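Local coordinates for protein 3-keto-5-aminohexanoate cleavage enzyme (Burkholderia xenovorans LB400, PDB 3E49) that binds zinc within a TIM barrel and probably cleaves 3-keto-5-aminohexanoate or a related beta-keto acid, at residues 8-13 and 282-287; 252-257 and 278-283. All blocks are in the same frame, centred on the assembly; numbering follows the deposited sequence.

Interaction 1: residues 8-13 and 282-287; sequences VIITCA and QVIEGL
Val8, Ile10 and Ile284 form a small, wholly apolar, buried contact on the outside of a TIM barrel, where the first strand, 10-13, and the residues leading into it meet the helix 273-286 that follows the last barrel strand, 253-256. Strand and helix run in roughly opposite directions, so the end of the helix comes over the start of the strand. Ile284 does all the touching from the helix side, through its terminal methyl. Its chain is nearly straight at chi2 (166°), which carries CD1 away from the helix and toward Val8 and Ile10. Val8 meets it tip to tip, with CG1 anti to the backbone N (chi1 -173°). Ile10, two residues on and facing the same way, crosses Ile284 at a slant. Ile9 and Thr11 point the other way, and Thr11 packs on His50 of the zinc site. Leu289, beyond the helix end, touches both Val8 and Ile284, while Val254 of the neighbouring strand touches Val8 and Ile10. The far side of the helix faces the second subunit, where Glu285 OE2 makes a salt bridge to Lys279 NZ of that subunit. The interface inside the chain thus narrows to a single methyl: Ile284 CD1 is 3.9 Å from Val8 CG1 and equally 3.9 Å from Ile10 CD1.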
loop_
_atom_site.group_PDB
_atom_site.type_symbol
_atom_site.label_atom_id
_atom_site.label_comp_id
_atom_site.label_asym_id
_atom_site.label_seq_id
_atom_site.Cartn_x
_atom_site.Cartn_y
_atom_site.Cartn_z
ATOM N N VAL A 8 -0.919 24.455 8.468
ATOM C CA VAL A 8 0.289 23.649 8.525
ATOM C C VAL A 8 1.281 24.108 9.574
ATOM O O VAL A 8 1.775 25.242 9.524
ATOM C CB VAL A 8 0.997 23.664 7.155
ATOM C CG1 VAL A 8 2.147 22.704 7.119
ATOM C CG2 VAL A 8 -0.031 23.317 6.069
ATOM N N ILE A 9 1.600 23.209 10.493
ATOM C CA ILE A 9 2.614 23.469 11.475
ATOM C C ILE A 9 3.967 23.210 10.865
ATOM O O ILE A 9 4.257 22.068 10.491
ATOM C CB ILE A 9 2.515 22.550 12.694
ATOM C CG1 ILE A 9 1.151 22.696 13.388
ATOM C CG2 ILE A 9 3.691 22.823 13.664
ATOM C CD1 ILE A 9 0.833 21.555 14.319
ATOM N N ILE A 10 4.812 24.237 10.830
ATOM C CA ILE A 10 6.197 24.066 10.375
ATOM C C ILE A 10 7.093 23.968 11.614
ATOM O O ILE A 10 7.110 24.885 12.454
ATOM C CB ILE A 10 6.676 25.248 9.547
ATOM C CG1 ILE A 10 5.777 25.433 8.300
ATOM C CG2 ILE A 10 8.160 25.134 9.259
ATOM C CD1 ILE A 10 6.113 26.632 7.451
ATOM N N THR A 11 7.783 22.844 11.738
ATOM C CA THR A 11 8.799 22.671 12.760
ATOM C C THR A 11 10.159 22.927 12.108
ATOM O O THR A 11 10.446 22.413 10.987
ATOM C CB THR A 11 8.790 21.294 13.391
ATOM O OG1 THR A 11 7.566 21.116 14.125
ATOM C CG2 THR A 11 10.012 21.129 14.320
ATOM N N CYS A 12 11.002 23.718 12.793
ATOM C CA CYS A 12 12.353 23.930 12.330
ATOM C C CYS A 12 13.366 23.408 13.379
ATOM O O CYS A 12 13.405 23.882 14.479
ATOM C CB CYS A 12 12.601 25.393 12.011
ATOM S SG CYS A 12 14.164 25.573 11.129
ATOM N N ALA A 13 14.161 22.411 13.003
ATOM C CA ALA A 13 15.193 21.807 13.844
ATOM C C ALA A 13 16.482 22.517 13.438
ATOM O O ALA A 13 17.101 22.192 12.412
ATOM C CB ALA A 13 15.286 20.315 13.568
ATOM N N GLN A 282 6.816 27.725 -0.173
ATOM C CA GLN A 282 6.457 27.865 -1.589
ATOM C C GLN A 282 5.453 26.767 -1.961
ATOM O O GLN A 282 4.459 27.016 -2.648
ATOM C CB GLN A 282 7.716 27.716 -2.465
ATOM C CG GLN A 282 8.666 28.914 -2.401
ATOM C CD GLN A 282 9.842 28.846 -3.396
ATOM O OE1 GLN A 282 10.241 27.771 -3.865
ATOM N NE2 GLN A 282 10.410 30.010 -3.702
ATOM N N VAL A 283 5.728 25.559 -1.491
ATOM C CA VAL A 283 4.824 24.401 -1.653
ATOM C C VAL A 283 3.514 24.612 -0.913
ATOM O O VAL A 283 2.413 24.463 -1.473
ATOM C CB VAL A 283 5.504 23.099 -1.224
ATOM C CG1 VAL A 283 4.510 21.894 -1.362
ATOM C CG2 VAL A 283 6.778 22.891 -2.052
ATOM N N ILE A 284 3.616 24.972 0.348
ATOM C CA ILE A 284 2.399 25.260 1.165
ATOM C C ILE A 284 1.486 26.247 0.445
ATOM O O ILE A 284 0.312 25.980 0.254
ATOM C CB ILE A 284 2.803 25.697 2.578
ATOM C CG1 ILE A 284 3.440 24.495 3.316
ATOM C CG2 ILE A 284 1.557 26.283 3.401
ATOM C CD1 ILE A 284 4.196 24.829 4.622
ATOM N N GLU A 285 2.043 27.363 -0.003
ATOM C CA GLU A 285 1.285 28.373 -0.741
ATOM C C GLU A 285 0.675 27.847 -2.052
ATOM O O GLU A 285 -0.461 28.141 -2.373
ATOM C CB GLU A 285 2.186 29.600 -1.016
ATOM C CG GLU A 285 1.530 30.772 -1.823
ATOM C CD GLU A 285 0.196 31.249 -1.216
ATOM O OE1 GLU A 285 0.045 31.168 0.032
ATOM O OE2 GLU A 285 -0.693 31.709 -1.996
ATOM N N GLY A 286 1.476 27.132 -2.849
ATOM C CA GLY A 286 0.998 26.465 -4.088
ATOM C C GLY A 286 -0.216 25.587 -3.803
ATOM O O GLY A 286 -1.181 25.572 -4.580
ATOM N N LEU A 287 -0.182 24.905 -2.667
ATOM C CA LEU A 287 -1.277 24.070 -2.222
ATOM C C LEU A 287 -2.450 24.870 -1.646
ATOM O O LEU A 287 -3.423 24.272 -1.235
ATOM C CB LEU A 287 -0.796 23.081 -1.158
ATOM C CG LEU A 287 0.106 21.939 -1.670
ATOM C CD1 LEU A 287 0.865 21.340 -0.467
ATOM C CD2 LEU A 287 -0.743 20.911 -2.395
#

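Interaction 2: residues 252-257 and 278-283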
loop_
_atom_site.group_PDB
_atom_site.type_symbol
_atom_site.label_atom_id
_atom_site.label_comp_id
_atom_site.label_asym_id
_atom_site.label_seq_id
_atom_site.Cartn_x
_atom_site.Cartn_y
_atom_site.Cartn_z
ATOM N N ALA A 252 -0.791 16.810 6.228
ATOM C CA ALA A 252 0.206 16.695 7.285
ATOM C C ALA A 252 0.930 18.029 7.570
ATOM O O ALA A 252 0.816 19.018 6.820
ATOM C CB ALA A 252 1.244 15.668 6.916
ATOM N N ASN A 253 1.707 17.998 8.649
ATOM C CA ASN A 253 2.539 19.094 9.073
ATOM C C ASN A 253 3.949 18.794 8.643
ATOM O O ASN A 253 4.223 17.689 8.207
ATOM C CB ASN A 253 2.369 19.271 10.559
ATOM C CG ASN A 253 0.931 19.553 10.881
ATOM O OD1 ASN A 253 0.417 20.628 10.542
ATOM N ND2 ASN A 253 0.251 18.578 11.472
ATOM N N VAL A 254 4.842 19.772 8.727
ATOM C CA VAL A 254 6.178 19.593 8.127
ATOM C C VAL A 254 7.351 19.979 9.029
ATOM O O VAL A 254 7.248 20.893 9.829
ATOM C CB VAL A 254 6.255 20.428 6.835
ATOM C CG1 VAL A 254 5.173 19.964 5.833
ATOM C CG2 VAL A 254 6.095 21.962 7.134
ATOM N N ARG A 255 8.491 19.338 8.842
ATOM C CA ARG A 255 9.694 19.654 9.608
ATOM C C ARG A 255 10.819 19.920 8.660
ATOM O O ARG A 255 11.053 19.134 7.738
ATOM C CB ARG A 255 10.088 18.561 10.595
ATOM C CG ARG A 255 11.395 18.791 11.286
ATOM C CD ARG A 255 11.570 17.906 12.448
ATOM N NE ARG A 255 12.975 17.810 12.809
ATOM C CZ ARG A 255 13.452 17.153 13.848
ATOM N NH1 ARG A 255 12.655 16.609 14.746
ATOM N NH2 ARG A 255 14.750 17.076 14.006
ATOM N N VAL A 256 11.476 21.052 8.881
ATOM C CA VAL A 256 12.655 21.439 8.117
ATOM C C VAL A 256 13.791 21.772 9.117
ATOM O O VAL A 256 13.622 21.619 10.320
ATOM C CB VAL A 256 12.375 22.579 7.108
ATOM C CG1 VAL A 256 11.303 22.135 6.085
ATOM C CG2 VAL A 256 11.931 23.879 7.805
ATOM N N GLY A 257 14.938 22.206 8.605
ATOM C CA GLY A 257 16.068 22.594 9.451
ATOM C C GLY A 257 17.411 22.003 9.119
ATOM O O GLY A 257 17.490 20.900 8.612
ATOM N N ARG A 278 11.289 28.971 4.124
ATOM C CA ARG A 278 10.743 29.649 2.927
ATOM C C ARG A 278 10.503 28.695 1.778
ATOM O O ARG A 278 9.523 28.822 1.054
ATOM C CB ARG A 278 11.648 30.802 2.474
ATOM C CG ARG A 278 11.615 31.993 3.427
ATOM C CD ARG A 278 12.301 33.233 2.864
ATOM N NE ARG A 278 13.732 33.067 2.692
ATOM C CZ ARG A 278 14.645 33.278 3.618
ATOM N NH1 ARG A 278 14.300 33.698 4.832
ATOM N NH2 ARG A 278 15.916 33.077 3.315
ATOM N N LYS A 279 11.384 27.730 1.611
ATOM C CA LYS A 279 11.257 26.783 0.511
ATOM C C LYS A 279 10.001 25.934 0.675
ATOM O O LYS A 279 9.217 25.826 -0.246
ATOM C CB LYS A 279 12.508 25.914 0.390
ATOM C CG LYS A 279 12.745 25.284 -0.983
ATOM C CD LYS A 279 13.002 26.388 -2.010
ATOM C CE LYS A 279 13.278 25.867 -3.397
ATOM N NZ LYS A 279 13.013 26.943 -4.442
ATOM N N ILE A 280 9.766 25.384 1.857
ATOM C CA ILE A 280 8.566 24.567 2.068
ATOM C C ILE A 280 7.325 25.436 1.998
ATOM O O ILE A 280 6.266 24.986 1.579
ATOM C CB ILE A 280 8.619 23.687 3.350
ATOM C CG1 ILE A 280 7.570 22.541 3.245
ATOM C CG2 ILE A 280 8.479 24.564 4.695
ATOM C CD1 ILE A 280 7.773 21.531 2.026
ATOM N N ARG A 281 7.457 26.703 2.367
ATOM C CA ARG A 281 6.345 27.596 2.247
ATOM C C ARG A 281 5.915 27.876 0.795
ATOM O O ARG A 281 4.748 28.116 0.547
ATOM C CB ARG A 281 6.573 28.873 3.067
ATOM C CG ARG A 281 6.421 28.621 4.525
ATOM C CD ARG A 281 6.494 29.941 5.229
ATOM N NE ARG A 281 5.474 30.844 4.713
ATOM C CZ ARG A 281 5.558 32.168 4.754
ATOM N NH1 ARG A 281 6.632 32.765 5.218
ATOM N NH2 ARG A 281 4.601 32.895 4.254
ATOM N N GLN A 282 6.816 27.725 -0.173
ATOM C CA GLN A 282 6.457 27.865 -1.589
ATOM C C GLN A 282 5.453 26.767 -1.961
ATOM O O GLN A 282 4.459 27.016 -2.648
ATOM C CB GLN A 282 7.716 27.716 -2.465
ATOM C CG GLN A 282 8.666 28.914 -2.401
ATOM C CD GLN A 282 9.842 28.846 -3.396
ATOM O OE1 GLN A 282 10.241 27.771 -3.865
ATOM N NE2 GLN A 282 10.410 30.010 -3.702
ATOM N N VAL A 283 5.728 25.559 -1.491
ATOM C CA VAL A 283 4.824 24.401 -1.653
ATOM C C VAL A 283 3.514 24.612 -0.913
ATOM O O VAL A 283 2.413 24.463 -1.473
ATOM C CB VAL A 283 5.504 23.099 -1.224
ATOM C CG1 VAL A 283 4.510 21.894 -1.362
ATOM C CG2 VAL A 283 6.778 22.891 -2.052
#
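Between 252-257 and 278-283 the backbones come nearest at Val256 and Ile280, whose CA atoms are 7.9 Å apart, with strand and helix running in roughly opposite directions. Ile280 bridges strand and helix, its two branches going to different valines. Because CG1 stands anti to the backbone N (chi1 -161°), it is directed at Val254, and Ile280 CG1 lies 4.2 Å from Val254 CG2, the two side chains lying alongside and pointing opposite ways. The other branch serves Val256: Ile280 CG2 is 4.0 Å from Val256 CG1, and Ile280 CB sits just behind it. Ala244 of helix 240-248 closes one flank, touching both Val254 and Ile280. Between the valines, Arg255 points to the opposite face of the strand and forms salt bridges with Glu170 and Asp260. On the outer side of the helix, Lys279 NZ donates to Gln282 OE1 at 2.9 Å, approaching at a C=O...N angle of 128° and tilted 29° from the carbonyl plane; the same ammonium group is also hydrogen-bonded to Glu285 O of the second subunit. Alternate residues facing the helix layer and the barrel lumen are characteristic of a TIM-barrel strand; here Val254 and Val256 face the helix and Arg255 the interior, in the eighth beta-alpha unit, whose strand leads on to the zinc ligand Glu259.

Both contacts are buried and apolar, and both use helix 273-286, which lies across the seam where the barrel closes between strand 253-256 and strand 10-13. Interaction 2 joins the helix to the last barrel strand, which precedes it in sequence; interaction 1 joins its last turn to the first strand, some 270 residues away. The two strands are themselves zipped together by probable backbone hydrogen bonds, including Thr11 N to Val254 O. In interaction 1 one methyl serves two partners, whereas in interaction 2 two branches are shared out between two valines. On the helix, Lys279, Gln282 and Glu285 put polar contacts on the face turned to the second subunit, while Arg255 carries charge into the lumen.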